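Local coordinates for protein cytochrome P450 RhF (Acinetobacter radioresistens, PDB 6RO8) that binds heme as the heme domain of a longer class VII cytochrome P450 and probably oxidises substrates as a monooxygenase or peroxygenase, at residues K47-R50 and A51-I55; E70-K73 and A74-D78; H350-L353 and H354-A358. All coordinates share one frame; numbering follows the deposited sequence.

How the interactions relate
From the N terminus, interaction 1 closes the last turn of helix 47-52, where the chain leaves it for strand 55-58. That strand and strand 63-66 lead into helix 69-77, whose turns make up interaction 2. Much later, after helix 345-349, interaction 3 closes a tight turn and a short loop. All three are local and follow one another in series, so none nests within or crosses another. They nonetheless meet in space: I55 of interaction 1 packs on D71 of interaction 2, R50 packs on H350 and D351 of interaction 3, and E70 approaches H354. Together they join the edge of the mixed sheet, two helices and the loop beyond helix 345-349, with interaction 2 reaching the heme.

Interaction 1 (K47-R50 and A51-I55)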
# COMPACT_ATOMS: atom_id res chain seq x y z
N LYS A 47 16.68 -7.25 -10.67
CA LYS A 47 17.21 -8.61 -10.63
C LYS A 47 18.74 -8.64 -10.72
O LYS A 47 19.40 -9.28 -9.90
CB LYS A 47 16.57 -9.44 -11.74
CG LYS A 47 16.79 -10.92 -11.55
CD LYS A 47 15.77 -11.73 -12.29
CE LYS A 47 15.80 -13.17 -11.84
NZ LYS A 47 14.97 -14.00 -12.74
N GLU A 48 19.32 -7.96 -11.72
CA GLU A 48 20.79 -7.90 -11.80
C GLU A 48 21.38 -7.38 -10.50
O GLU A 48 22.44 -7.83 -10.05
CB GLU A 48 21.25 -7.00 -12.94
CG GLU A 48 20.64 -7.22 -14.32
CD GLU A 48 20.82 -5.97 -15.21
OE1 GLU A 48 20.12 -4.95 -14.98
OE2 GLU A 48 21.67 -6.01 -16.12
N PHE A 49 20.71 -6.40 -9.88
CA PHE A 49 21.23 -5.79 -8.66
C PHE A 49 21.16 -6.75 -7.48
O PHE A 49 22.09 -6.81 -6.67
CB PHE A 49 20.49 -4.49 -8.37
CG PHE A 49 20.75 -3.41 -9.38
CD1 PHE A 49 21.88 -2.61 -9.29
CD2 PHE A 49 19.87 -3.20 -10.44
CE1 PHE A 49 22.12 -1.61 -10.22
CE2 PHE A 49 20.11 -2.20 -11.38
CZ PHE A 49 21.24 -1.40 -11.27
N ARG A 50 20.06 -7.51 -7.35
CA ARG A 50 20.05 -8.57 -6.35
C ARG A 50 21.26 -9.46 -6.51
O ARG A 50 21.87 -9.88 -5.52
CB ARG A 50 18.76 -9.41 -6.43
CG ARG A 50 17.51 -8.66 -6.01
CD ARG A 50 16.34 -9.59 -5.66
NE ARG A 50 15.82 -10.36 -6.78
CZ ARG A 50 15.06 -9.86 -7.75
NH1 ARG A 50 14.76 -8.57 -7.75
NH2 ARG A 50 14.60 -10.64 -8.72
N ALA A 51 21.67 -9.71 -7.75
CA ALA A 51 22.75 -10.64 -8.03
C ALA A 51 24.12 -10.05 -7.70
O ALA A 51 24.91 -10.69 -6.99
CB ALA A 51 22.70 -11.07 -9.49
N GLN A 52 24.43 -8.85 -8.20
CA GLN A 52 25.80 -8.34 -8.17
C GLN A 52 25.97 -6.94 -7.59
O GLN A 52 27.10 -6.43 -7.60
CB GLN A 52 26.42 -8.36 -9.58
CG GLN A 52 26.18 -9.65 -10.38
CD GLN A 52 27.12 -10.78 -9.96
OE1 GLN A 52 28.09 -10.56 -9.24
NE2 GLN A 52 26.81 -12.00 -10.40
N LEU A 53 24.91 -6.29 -7.09
CA LEU A 53 25.04 -4.93 -6.56
C LEU A 53 23.85 -4.64 -5.64
O LEU A 53 23.09 -3.69 -5.88
CB LEU A 53 25.13 -3.91 -7.71
CG LEU A 53 25.48 -2.45 -7.37
CD1 LEU A 53 26.68 -2.36 -6.49
CD2 LEU A 53 25.65 -1.59 -8.62
N PRO A 54 23.71 -5.40 -4.56
CA PRO A 54 22.42 -5.47 -3.84
C PRO A 54 21.99 -4.16 -3.21
O PRO A 54 20.79 -3.89 -3.11
CB PRO A 54 22.67 -6.55 -2.78
CG PRO A 54 23.86 -7.29 -3.26
CD PRO A 54 24.71 -6.31 -3.98
N ILE A 55 22.94 -3.36 -2.75
CA ILE A 55 22.66 -2.05 -2.20
C ILE A 55 23.46 -1.03 -2.99
O ILE A 55 24.68 -1.17 -3.15
CB ILE A 55 23.02 -1.97 -0.70
CG1 ILE A 55 22.19 -2.98 0.09
CG2 ILE A 55 22.85 -0.54 -0.22
CD1 ILE A 55 22.75 -3.32 1.46
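F49 carries its CG beside its backbone N (chi1 -67°), while L53 turns CG away from its own N (chi1 -171°); so placed, the two side chains run side by side in the same direction. F49 CD1 touches L53 CB at 3.8 Å, and farther out CE1 lies 3.9 Å from L53 CD2, so the branched leucine lies alongside the CD1-CE1 side of the ring. The carbonyl oxygen of L53 sits at the ring edge, in its plane. Another aromatic residue, F56, stacks with F49, and a large flat ring suits this buried place.

Behind the side chains is the C-terminal turn of helix 47-52. Successive i to i+4 bonds run from A51 N to K47 O (3.2 Å), from Q52 N to E48 O (2.9 Å) and from L53 N to F49 O (2.9 Å). L53 is the first residue to leave helical geometry, and P54 follows it. Having no N-H, the proline cannot continue the ladder; instead its CA makes a C-H...O contact with F49 O at 3.1 Å, so that this carbonyl meets both L53 N and P54. A51, a small residue, is at ease on the exposed flank.

The charged chains serve neighbouring elements. K47 extends to a salt bridge with D359. R50 bends at chi3, and K47 CA lies over one face of its guanidinium, offset toward the rim. R50 NH1 donates to A43 O and S347 OG; arginine suits the place, being long enough to reach both and carrying several N-H groups.

Interaction 2 (E70-K73 and A74-D78). With HEM (protoporphyrin IX containing Fe), chain B.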
# COMPACT_ATOMS: atom_id res chain seq x y z
N GLU A 70 17.26 -10.16 3.06
CA GLU A 70 17.83 -10.01 4.39
C GLU A 70 18.12 -8.54 4.72
O GLU A 70 17.87 -8.10 5.85
CB GLU A 70 19.09 -10.85 4.54
CG GLU A 70 18.85 -12.35 4.72
CD GLU A 70 17.92 -12.69 5.89
OE1 GLU A 70 17.82 -11.90 6.85
OE2 GLU A 70 17.29 -13.77 5.84
N ASP A 71 18.64 -7.77 3.76
CA ASP A 71 18.90 -6.35 4.02
C ASP A 71 17.61 -5.60 4.34
O ASP A 71 17.55 -4.86 5.33
CB ASP A 71 19.58 -5.68 2.82
CG ASP A 71 20.90 -6.32 2.43
OD1 ASP A 71 21.63 -6.79 3.33
OD2 ASP A 71 21.21 -6.32 1.22
N VAL A 72 16.58 -5.77 3.49
CA VAL A 72 15.32 -5.07 3.70
C VAL A 72 14.73 -5.43 5.07
O VAL A 72 14.29 -4.55 5.82
CB VAL A 72 14.33 -5.37 2.55
CG1 VAL A 72 12.90 -4.85 2.88
CG2 VAL A 72 14.86 -4.78 1.23
N LYS A 73 14.75 -6.72 5.42
CA LYS A 73 14.26 -7.12 6.73
C LYS A 73 15.10 -6.48 7.83
O LYS A 73 14.55 -5.97 8.82
CB LYS A 73 14.27 -8.64 6.86
CG LYS A 73 13.48 -9.14 8.05
CD LYS A 73 12.98 -10.56 7.86
CE LYS A 73 13.67 -11.50 8.83
NZ LYS A 73 12.91 -12.79 8.95
N ALA A 74 16.42 -6.49 7.68
CA ALA A 74 17.29 -5.95 8.72
C ALA A 74 16.97 -4.49 9.00
O ALA A 74 16.84 -4.08 10.16
CB ALA A 74 18.74 -6.12 8.31
N ILE A 75 16.79 -3.69 7.94
CA ILE A 75 16.45 -2.28 8.11
C ILE A 75 15.08 -2.11 8.78
O ILE A 75 14.90 -1.26 9.66
CB ILE A 75 16.58 -1.56 6.76
CG1 ILE A 75 18.05 -1.54 6.32
CG2 ILE A 75 16.04 -0.13 6.82
CD1 ILE A 75 18.28 -1.75 4.84
N PHE A 76 14.09 -2.93 8.39
CA PHE A 76 12.79 -2.88 9.05
C PHE A 76 12.91 -3.16 10.54
O PHE A 76 12.19 -2.56 11.36
CB PHE A 76 11.84 -3.90 8.43
CG PHE A 76 11.01 -3.37 7.32
CD1 PHE A 76 10.22 -2.24 7.50
CD2 PHE A 76 10.99 -4.01 6.08
CE1 PHE A 76 9.43 -1.75 6.45
CE2 PHE A 76 10.19 -3.54 5.04
CZ PHE A 76 9.41 -2.40 5.23
N ARG A 77 13.81 -4.07 10.92
CA ARG A 77 13.90 -4.56 12.29
C ARG A 77 14.45 -3.51 13.27
O ARG A 77 14.20 -3.61 14.47
CB ARG A 77 14.77 -5.82 12.31
CG ARG A 77 14.84 -6.53 13.65
CD ARG A 77 15.23 -8.00 13.51
NE ARG A 77 16.09 -8.25 12.36
CZ ARG A 77 16.23 -9.44 11.78
NH1 ARG A 77 15.57 -10.49 12.24
NH2 ARG A 77 17.04 -9.58 10.73
N ASP A 78 15.17 -2.50 12.78
CA ASP A 78 15.81 -1.48 13.62
C ASP A 78 15.21 -0.12 13.30
O ASP A 78 15.68 0.59 12.40
CB ASP A 78 17.33 -1.50 13.39
CG ASP A 78 18.07 -0.46 14.23
OD1 ASP A 78 17.43 0.32 14.95
OD2 ASP A 78 19.32 -0.44 14.16
CHA HEM B . 1.61 -0.06 7.90
CHB HEM B . 1.10 -2.26 3.59
CHC HEM B . -3.74 -2.43 4.13
CHD HEM B . -3.21 0.19 8.19
C1A HEM B . 1.91 -0.63 6.68
C2A HEM B . 3.22 -0.76 6.08
C3A HEM B . 3.08 -1.36 4.90
C4A HEM B . 1.67 -1.63 4.69
CMA HEM B . 4.24 -1.69 3.94
CAA HEM B . 4.56 -0.29 6.69
CBA HEM B . 5.21 -1.52 7.32
CGA HEM B . 6.49 -1.17 8.03
O1A HEM B . 6.89 0.02 8.00
O2A HEM B . 7.09 -2.09 8.62
C1B HEM B . -0.22 -2.58 3.41
C2B HEM B . -0.75 -3.43 2.36
C3B HEM B . -2.10 -3.46 2.49
C4B HEM B . -2.46 -2.64 3.64
CMB HEM B . 0.14 -4.13 1.29
CAB HEM B . -3.16 -4.23 1.67
CBB HEM B . -2.90 -5.17 0.77
C1C HEM B . -4.03 -1.73 5.28
C2C HEM B . -5.34 -1.46 5.85
C3C HEM B . -5.16 -0.73 6.98
C4C HEM B . -3.75 -0.53 7.15
CMC HEM B . -6.67 -1.95 5.22
CAC HEM B . -6.17 -0.15 8.00
CBC HEM B . -7.49 -0.29 7.87
C1D HEM B . -1.88 0.38 8.46
C2D HEM B . -1.34 1.12 9.58
C3D HEM B . -0.02 1.04 9.51
C4D HEM B . 0.34 0.25 8.34
CMD HEM B . -2.15 1.87 10.66
CAD HEM B . 0.94 1.73 10.51
CBD HEM B . 1.24 0.84 11.72
CGD HEM B . 2.50 1.34 12.39
O1D HEM B . 3.06 2.35 11.92
O2D HEM B . 2.95 0.74 13.40
NA HEM B . 0.99 -1.16 5.80
NB HEM B . -1.29 -2.12 4.17
NC HEM B . -3.09 -1.14 6.11
ND HEM B . -0.82 -0.14 7.73
FE HEM B . -1.09 -1.15 5.95
O HOH W 1 -1.07 0.93 4.95
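Helix 69-77, probably the B helix of the P450 fold, brings V72 and F76 together on the side that reaches the heme pocket. The two side chains lie alongside each other one turn apart, V72 CG1 meeting F76 CE2 at 3.7 Å. With CG1 trans to the backbone N (chi1 169°), this methyl is aimed at the ring. F76 belongs to the heme pocket: its CE1 is 3.2 Å from O2A of a heme propionate, which approaches the ring obliquely. The same heme is hydrogen-bonded by R322, a neighbour of F76, and by R126 and H379; its iron carries a water at 2.3 Å, with C381 as the axial protein ligand.

Regular helical bonds hold the spacing, among them F76 N to V72 O at 3.0 Å and R77 N to K73 O at 2.9 Å. K73 and R77 cross at an angle, K73 CE passing 4.0 Å from R77 NH1, with K73 CG over one face of the guanidinium; heme-binding Y376 touches both. E70 OE1 stands 4.6 Å from R77 NH2, longer than a salt bridge but probably easing the nearness of the two positive chains. The I75 side chain packs on V66 and L343 of the sheet.

Interaction 3 (H350-L353 and H354-A358); sequences HDEL and HFENA
E352 reaches across to N357 and A358 by doubling back on itself. Its CB starts away from 354-358; the bend beyond CG (chi2 50°) then returns the carboxylate to the loop. CD comes 3.5 Å from F355 O. Beyond it, OE1 takes the N-H of A358 at 3.0 Å in a nearly straight bond (171°), met on its syn side and close to the carboxylate plane. OE2 receives N357 N at 2.8 Å, a weak, strongly bent bond. N357 has a left-handed backbone conformation, which asparagine tolerates well, and this is consistent with N357 N and A358 N both turning to the carboxylate.

The loop follows helix 345-349 and begins with a type I beta turn, D351 to H354. D351 O accepts H354 N at 2.8 Å, from above the carbonyl plane, and also F355 N at 3.0 Å. Aspartate suits the first position because its OD1 takes L353 N at 3.0 Å, forming an Asx turn, while OD2 receives Y69 N at the start of helix 69-77. Next in the chain, H354 places CD2 over one face of the F355 ring, toward its rim; its NE2 bonds to E370 and its ring stacks with Y69, whereas F355 makes a cation-pi contact with R312.

At the far end A358 CB lies 3.4 Å from H350 O, a methyl being small enough to turn toward it. The two N-H groups would tend to favour an ionised E352 carboxylate, whereas the acceptor F355 O, 3.2 Å from OE2, would work against it; its charge state stays open, but the group links the turn at 351-354 to N357 and A358.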
# COMPACT_ATOMS: atom_id res chain seq x y z
N HIS A 350 11.25 -11.28 -4.28
CA HIS A 350 11.73 -12.10 -5.39
C HIS A 350 13.19 -12.47 -5.22
O HIS A 350 13.87 -12.81 -6.19
CB HIS A 350 11.50 -11.37 -6.70
CG HIS A 350 10.07 -11.38 -7.14
ND1 HIS A 350 9.62 -12.13 -8.20
CD2 HIS A 350 8.98 -10.76 -6.63
CE1 HIS A 350 8.32 -11.94 -8.35
NE2 HIS A 350 7.90 -11.13 -7.40
N ASP A 351 13.69 -12.38 -3.98
CA ASP A 351 15.08 -12.70 -3.67
C ASP A 351 15.27 -14.21 -3.72
O ASP A 351 14.77 -14.95 -2.86
CB ASP A 351 15.46 -12.14 -2.30
CG ASP A 351 16.96 -12.16 -2.04
OD1 ASP A 351 17.70 -12.82 -2.81
OD2 ASP A 351 17.41 -11.53 -1.06
N GLU A 352 16.00 -14.67 -4.75
CA GLU A 352 16.27 -16.09 -4.89
C GLU A 352 16.95 -16.66 -3.67
O GLU A 352 16.81 -17.86 -3.40
CB GLU A 352 17.11 -16.32 -6.14
CG GLU A 352 17.02 -17.73 -6.68
CD GLU A 352 15.60 -18.21 -6.85
OE1 GLU A 352 14.78 -17.46 -7.43
OE2 GLU A 352 15.30 -19.34 -6.40
N LEU A 353 17.66 -15.83 -2.90
CA LEU A 353 18.31 -16.29 -1.68
C LEU A 353 17.31 -16.70 -0.61
O LEU A 353 17.71 -17.37 0.36
CB LEU A 353 19.24 -15.21 -1.14
CG LEU A 353 20.34 -14.79 -2.10
CD1 LEU A 353 21.02 -13.49 -1.68
CD2 LEU A 353 21.35 -15.91 -2.21
N HIS A 354 16.04 -16.33 -0.73
CA HIS A 354 15.10 -16.64 0.34
C HIS A 354 13.86 -17.41 -0.13
O HIS A 354 13.24 -18.13 0.65
CB HIS A 354 14.66 -15.37 1.05
CG HIS A 354 13.88 -15.63 2.29
ND1 HIS A 354 14.48 -15.82 3.52
CD2 HIS A 354 12.55 -15.74 2.50
CE1 HIS A 354 13.55 -16.03 4.43
NE2 HIS A 354 12.37 -15.99 3.84
N PHE A 355 13.50 -17.23 -1.40
CA PHE A 355 12.34 -17.89 -2.00
C PHE A 355 12.84 -18.67 -3.20
O PHE A 355 13.35 -18.08 -4.16
CB PHE A 355 11.28 -16.87 -2.41
CG PHE A 355 10.75 -16.07 -1.28
CD1 PHE A 355 9.78 -16.60 -0.44
CD2 PHE A 355 11.22 -14.79 -1.03
CE1 PHE A 355 9.28 -15.87 0.62
CE2 PHE A 355 10.72 -14.03 0.03
CZ PHE A 355 9.74 -14.58 0.87
N GLU A 356 12.73 -20.00 -3.13
CA GLU A 356 13.15 -20.81 -4.26
C GLU A 356 12.21 -20.59 -5.43
O GLU A 356 10.99 -20.49 -5.25
CB GLU A 356 13.19 -22.28 -3.87
CG GLU A 356 13.86 -23.15 -4.93
CD GLU A 356 14.04 -24.60 -4.49
OE1 GLU A 356 14.77 -25.34 -5.19
OE2 GLU A 356 13.46 -25.00 -3.46
N ASN A 357 12.77 -20.52 -6.62
CA ASN A 357 12.02 -20.15 -7.82
C ASN A 357 11.11 -18.96 -7.51
O ASN A 357 9.89 -19.04 -7.59
CB ASN A 357 11.23 -21.33 -8.35
CG ASN A 357 12.12 -22.33 -9.04
OD1 ASN A 357 12.46 -23.37 -8.48
ND2 ASN A 357 12.55 -22.00 -10.25
N ALA A 358 11.78 -17.86 -7.14
CA ALA A 358 11.10 -16.71 -6.56
C ALA A 358 10.16 -16.05 -7.55
O ALA A 358 9.15 -15.47 -7.14
CB ALA A 358 12.13 -15.69 -6.07